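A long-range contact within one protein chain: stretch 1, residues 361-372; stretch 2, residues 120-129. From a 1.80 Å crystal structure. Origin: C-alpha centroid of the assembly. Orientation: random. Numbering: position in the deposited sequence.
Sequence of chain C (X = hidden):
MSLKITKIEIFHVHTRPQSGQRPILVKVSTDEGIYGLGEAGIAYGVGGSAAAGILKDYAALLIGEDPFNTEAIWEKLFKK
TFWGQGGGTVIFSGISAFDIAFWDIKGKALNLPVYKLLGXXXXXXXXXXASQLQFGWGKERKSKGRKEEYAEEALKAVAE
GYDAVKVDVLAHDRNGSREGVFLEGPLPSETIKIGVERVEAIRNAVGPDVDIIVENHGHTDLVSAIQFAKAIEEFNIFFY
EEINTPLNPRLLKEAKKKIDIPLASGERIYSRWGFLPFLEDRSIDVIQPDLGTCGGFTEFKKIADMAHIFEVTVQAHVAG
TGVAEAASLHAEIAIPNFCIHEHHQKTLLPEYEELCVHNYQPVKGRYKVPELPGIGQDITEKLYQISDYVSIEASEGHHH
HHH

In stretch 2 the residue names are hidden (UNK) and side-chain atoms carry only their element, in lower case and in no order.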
# COMPACT_ATOMS: atom_id res chain seq x y z
N GLN C 361 -43.08 -19.00 -13.30
CA GLN C 361 -42.61 -19.84 -12.19
C GLN C 361 -41.62 -20.87 -12.70
O GLN C 361 -41.69 -21.28 -13.86
CB GLN C 361 -43.79 -20.55 -11.50
CG GLN C 361 -44.74 -19.64 -10.73
CD GLN C 361 -44.12 -19.04 -9.49
OE1 GLN C 361 -43.33 -19.70 -8.79
NE2 GLN C 361 -44.47 -17.80 -9.19
N PRO C 362 -40.66 -21.29 -11.85
CA PRO C 362 -39.73 -22.32 -12.28
C PRO C 362 -40.45 -23.64 -12.54
O PRO C 362 -41.53 -23.88 -11.99
CB PRO C 362 -38.79 -22.47 -11.08
CG PRO C 362 -38.92 -21.18 -10.36
CD PRO C 362 -40.37 -20.85 -10.48
N VAL C 363 -39.87 -24.46 -13.41
CA VAL C 363 -40.30 -25.85 -13.61
C VAL C 363 -39.15 -26.78 -13.24
O VAL C 363 -38.06 -26.72 -13.84
CB VAL C 363 -40.71 -26.09 -15.09
CG1 VAL C 363 -41.16 -27.54 -15.31
CG2 VAL C 363 -41.78 -25.10 -15.52
N LYS C 364 -39.38 -27.65 -12.26
CA LYS C 364 -38.34 -28.55 -11.73
C LYS C 364 -37.04 -27.80 -11.40
O LYS C 364 -35.95 -28.23 -11.75
CB LYS C 364 -38.08 -29.72 -12.69
CG LYS C 364 -39.20 -30.76 -12.74
CD LYS C 364 -39.18 -31.69 -11.52
CE LYS C 364 -40.49 -31.60 -10.73
NZ LYS C 364 -40.39 -32.23 -9.38
N GLY C 365 -37.19 -26.65 -10.73
CA GLY C 365 -36.05 -25.85 -10.26
C GLY C 365 -35.29 -25.09 -11.35
O GLY C 365 -34.18 -24.60 -11.10
N ARG C 366 -35.88 -24.99 -12.53
CA ARG C 366 -35.26 -24.31 -13.68
C ARG C 366 -36.15 -23.16 -14.17
O ARG C 366 -37.37 -23.31 -14.24
CB ARG C 366 -35.03 -25.27 -14.85
CG ARG C 366 -34.30 -26.57 -14.53
CD ARG C 366 -32.92 -26.35 -13.91
NE ARG C 366 -31.92 -25.87 -14.86
CZ ARG C 366 -30.62 -25.76 -14.59
NH1 ARG C 366 -29.77 -25.32 -15.51
NH2 ARG C 366 -30.17 -26.11 -13.38
N TYR C 367 -35.54 -22.04 -14.55
CA TYR C 367 -36.27 -20.96 -15.22
C TYR C 367 -35.89 -20.84 -16.70
O TYR C 367 -34.72 -20.93 -17.06
CB TYR C 367 -35.96 -19.61 -14.55
CG TYR C 367 -37.09 -18.98 -13.76
CD1 TYR C 367 -36.85 -18.44 -12.51
CD2 TYR C 367 -38.39 -18.89 -14.28
CE1 TYR C 367 -37.86 -17.82 -11.77
CE2 TYR C 367 -39.41 -18.29 -13.55
CZ TYR C 367 -39.14 -17.76 -12.30
OH TYR C 367 -40.12 -17.15 -11.55
N LYS C 368 -36.88 -20.58 -17.55
CA LYS C 368 -36.62 -20.11 -18.92
C LYS C 368 -36.95 -18.63 -19.04
O LYS C 368 -37.89 -18.14 -18.40
CB LYS C 368 -37.44 -20.93 -19.92
CG LYS C 368 -36.81 -22.28 -20.27
CD LYS C 368 -37.75 -23.12 -21.11
CE LYS C 368 -37.25 -24.55 -21.24
NZ LYS C 368 -35.99 -24.63 -22.04
N VAL C 369 -36.19 -17.91 -19.86
CA VAL C 369 -36.49 -16.49 -20.09
C VAL C 369 -37.79 -16.35 -20.90
O VAL C 369 -38.05 -17.18 -21.78
CB VAL C 369 -35.30 -15.78 -20.81
CG1 VAL C 369 -35.17 -16.25 -22.26
CG2 VAL C 369 -35.43 -14.26 -20.72
N PRO C 370 -38.63 -15.34 -20.59
CA PRO C 370 -39.76 -15.08 -21.50
C PRO C 370 -39.31 -14.81 -22.94
O PRO C 370 -38.22 -14.28 -23.18
CB PRO C 370 -40.41 -13.82 -20.90
CG PRO C 370 -40.03 -13.86 -19.44
CD PRO C 370 -38.63 -14.43 -19.43
N GLU C 371 -40.14 -15.21 -23.89
CA GLU C 371 -39.81 -15.06 -25.31
C GLU C 371 -40.75 -14.08 -26.03
O GLU C 371 -40.67 -13.92 -27.25
CB GLU C 371 -39.83 -16.43 -26.01
CG GLU C 371 -38.83 -17.44 -25.48
CD GLU C 371 -37.39 -17.15 -25.89
OE1 GLU C 371 -37.15 -16.26 -26.74
OE2 GLU C 371 -36.48 -17.83 -25.37
N LEU C 372 -41.63 -13.43 -25.27
CA LEU C 372 -42.55 -12.42 -25.79
C LEU C 372 -41.76 -11.14 -26.10
O LEU C 372 -40.62 -11.00 -25.64
CB LEU C 372 -43.64 -12.12 -24.75
CG LEU C 372 -44.60 -13.25 -24.39
CD1 LEU C 372 -45.52 -12.83 -23.24
CD2 LEU C 372 -45.42 -13.66 -25.61
N UNK C 120 -27.97 -11.46 -26.23
CA UNK C 120 -28.41 -12.81 -26.58
C UNK C 120 -28.34 -13.75 -25.39
O UNK C 120 -28.14 -13.30 -24.27
N UNK C 121 -28.53 -15.05 -25.63
CA UNK C 121 -28.53 -16.06 -24.56
C UNK C 121 -27.13 -16.60 -24.33
O UNK C 121 -26.38 -16.79 -25.29
c UNK C 121 -30.88 -17.08 -24.70
n UNK C 121 -33.81 -18.64 -26.06
c UNK C 121 -31.64 -18.38 -24.94
c UNK C 121 -33.12 -18.12 -24.86
c UNK C 121 -29.41 -17.25 -24.97
N UNK C 122 -26.79 -16.90 -23.07
CA UNK C 122 -25.53 -17.54 -22.75
C UNK C 122 -25.75 -18.98 -22.29
O UNK C 122 -24.79 -19.72 -22.02
c UNK C 122 -24.16 -15.52 -22.17
n UNK C 122 -24.97 -14.49 -22.39
c UNK C 122 -24.80 -16.76 -21.64
o UNK C 122 -22.96 -15.48 -22.41
N UNK C 123 -27.02 -19.36 -22.17
CA UNK C 123 -27.42 -20.68 -21.69
C UNK C 123 -28.90 -20.85 -22.04
O UNK C 123 -29.60 -19.87 -22.31
n UNK C 123 -26.45 -16.94 -18.27
c UNK C 123 -27.33 -19.60 -17.93
n UNK C 123 -25.93 -19.17 -17.96
c UNK C 123 -25.54 -17.91 -18.15
c UNK C 123 -27.92 -19.71 -19.35
n UNK C 123 -24.25 -17.61 -18.19
c UNK C 123 -27.22 -20.79 -20.18
N UNK C 124 -29.37 -22.09 -22.04
CA UNK C 124 -30.74 -22.37 -22.47
C UNK C 124 -31.77 -22.19 -21.35
O UNK C 124 -32.94 -21.93 -21.62
c UNK C 124 -30.20 -23.90 -24.46
c UNK C 124 -30.85 -23.77 -23.08
c UNK C 124 -30.63 -22.80 -25.45
o UNK C 124 -29.75 -22.09 -25.98
o UNK C 124 -31.85 -22.64 -25.69
N UNK C 125 -31.32 -22.34 -20.10
CA UNK C 125 -32.18 -22.08 -18.94
C UNK C 125 -31.32 -21.67 -17.74
O UNK C 125 -30.09 -21.63 -17.84
o UNK C 125 -33.04 -25.41 -17.54
c UNK C 125 -32.36 -24.49 -18.05
o UNK C 125 -31.11 -24.54 -18.10
c UNK C 125 -33.10 -23.28 -18.63
N UNK C 126 -31.97 -21.39 -16.61
CA UNK C 126 -31.28 -20.85 -15.43
C UNK C 126 -31.57 -21.72 -14.22
O UNK C 126 -32.73 -21.99 -13.91
c UNK C 126 -30.36 -17.99 -16.68
c UNK C 126 -31.77 -19.42 -15.15
c UNK C 126 -31.76 -18.35 -16.25
c UNK C 126 -32.48 -17.11 -15.74
N UNK C 127 -30.51 -22.13 -13.52
CA UNK C 127 -30.63 -22.73 -12.20
C UNK C 127 -31.29 -21.77 -11.22
O UNK C 127 -31.02 -20.57 -11.24
c UNK C 127 -27.08 -25.23 -7.76
n UNK C 127 -27.28 -26.03 -6.72
c UNK C 127 -29.26 -23.14 -11.68
c UNK C 127 -29.31 -23.91 -10.39
c UNK C 127 -27.93 -24.23 -9.86
n UNK C 127 -28.02 -25.09 -8.68
n UNK C 127 -25.92 -24.57 -7.86
N UNK C 128 -32.17 -22.29 -10.37
CA UNK C 128 -32.94 -21.47 -9.43
C UNK C 128 -32.78 -22.00 -8.00
O UNK C 128 -32.69 -23.22 -7.80
c UNK C 128 -34.45 -21.44 -9.80
c UNK C 128 -34.67 -21.04 -11.26
c UNK C 128 -35.19 -20.49 -8.90
N UNK C 129 -32.74 -21.10 -7.03
CA UNK C 129 -32.89 -21.49 -5.63
C UNK C 129 -34.19 -20.99 -5.00
O UNK C 129 -34.71 -19.94 -5.37
c UNK C 129 -30.18 -17.59 -4.82
o UNK C 129 -30.56 -15.68 -3.47
c UNK C 129 -32.07 -19.02 -3.39
c UNK C 129 -31.41 -19.65 -4.44
c UNK C 129 -31.65 -21.12 -4.78
c UNK C 129 -31.82 -17.68 -3.07
c UNK C 129 -30.85 -16.99 -3.77
c UNK C 129 -30.44 -18.92 -5.14
O HOH W 1 -34.56 -19.69 -21.55
O HOH W 2 -32.80 -25.68 -8.74

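Position 120 has no side-chain atoms, and its phi/psi of 92/-171° would jam a CB against the preceding carbonyl oxygen; it is Gly 120. Position 121 carries four carbons in a row ending in nitrogen, the signature of lysine. The terminal nitrogen lies 2.9 Å from Glu 371 OE2, so Lys 121 NZ donates a hydrogen bond within a salt bridge, while Lys 121 CE packs 3.8 Å from Val 369 CG1.

Position 122 has two carbons, the second bearing one oxygen and one nitrogen. An amide this short is Asn 122, and it stays out of reach of stretch 1. At position 123, three carbons, a nitrogen and a carbon with two further nitrogens spell a guanidinium; Arg 123 also makes no contact here.

Position 124 shows three carbons, the third with two oxygens: Glu 124. Its carboxylate takes no part in a bond to stretch 1, but its backbone does, since water 1 donates to Glu 124 O (2.8 Å) and accepts from Val 369 N (2.9 Å).

Position 125 has two carbons, the second with two oxygens, a carboxylate one carbon shorter. Both oxygens meet the guanidinium of Arg 366, which identifies Asp 125 as its salt-bridge partner. Arg 366 NE reaches Asp 125 OD1 at 2.9 Å and Arg 366 NH1 reaches Asp 125 OD2 at 3.0 Å, with N-H...O angles of 169° and 170°, a nearly linear two-pronged fit.

Position 126 holds four carbons forked at the second, hence Leu 126. Its CB lies 4.2 Å from Tyr 367 CB, on the same face of the sheet. Position 127 repeats the guanidinium pattern on an extended chain; Arg 127 CB is 3.5 Å from Arg 366 NH2, and both side chains leave from the other face.

Position 128 has three carbons, one carrying the other two: Val 128. Val 128 CG2 touches Tyr 367 CD1 at 3.6 Å, and Val 128 CG1 touches Pro 362 CG at 4.1 Å. Position 129 is a six-carbon ring bearing an oxygen, joined through one carbon; Tyr 129 points away.

The contact is a short antiparallel pairing. Leu 126 N to Tyr 367 O (2.8 Å) and Tyr 367 N to Leu 126 O (2.9 Å) close the hydrogen-bonded pair, and a weak bond from Val 128 N to Gly 365 O (3.1 Å, 131°) extends it to the type I' turn spanning Val 363 to Arg 366. Around this backbone core, Val 128 supplies apolar packing and two salt bridges add charged links, together burying 588 Å².

Stretch 2 120-129: GKNREDLRVY
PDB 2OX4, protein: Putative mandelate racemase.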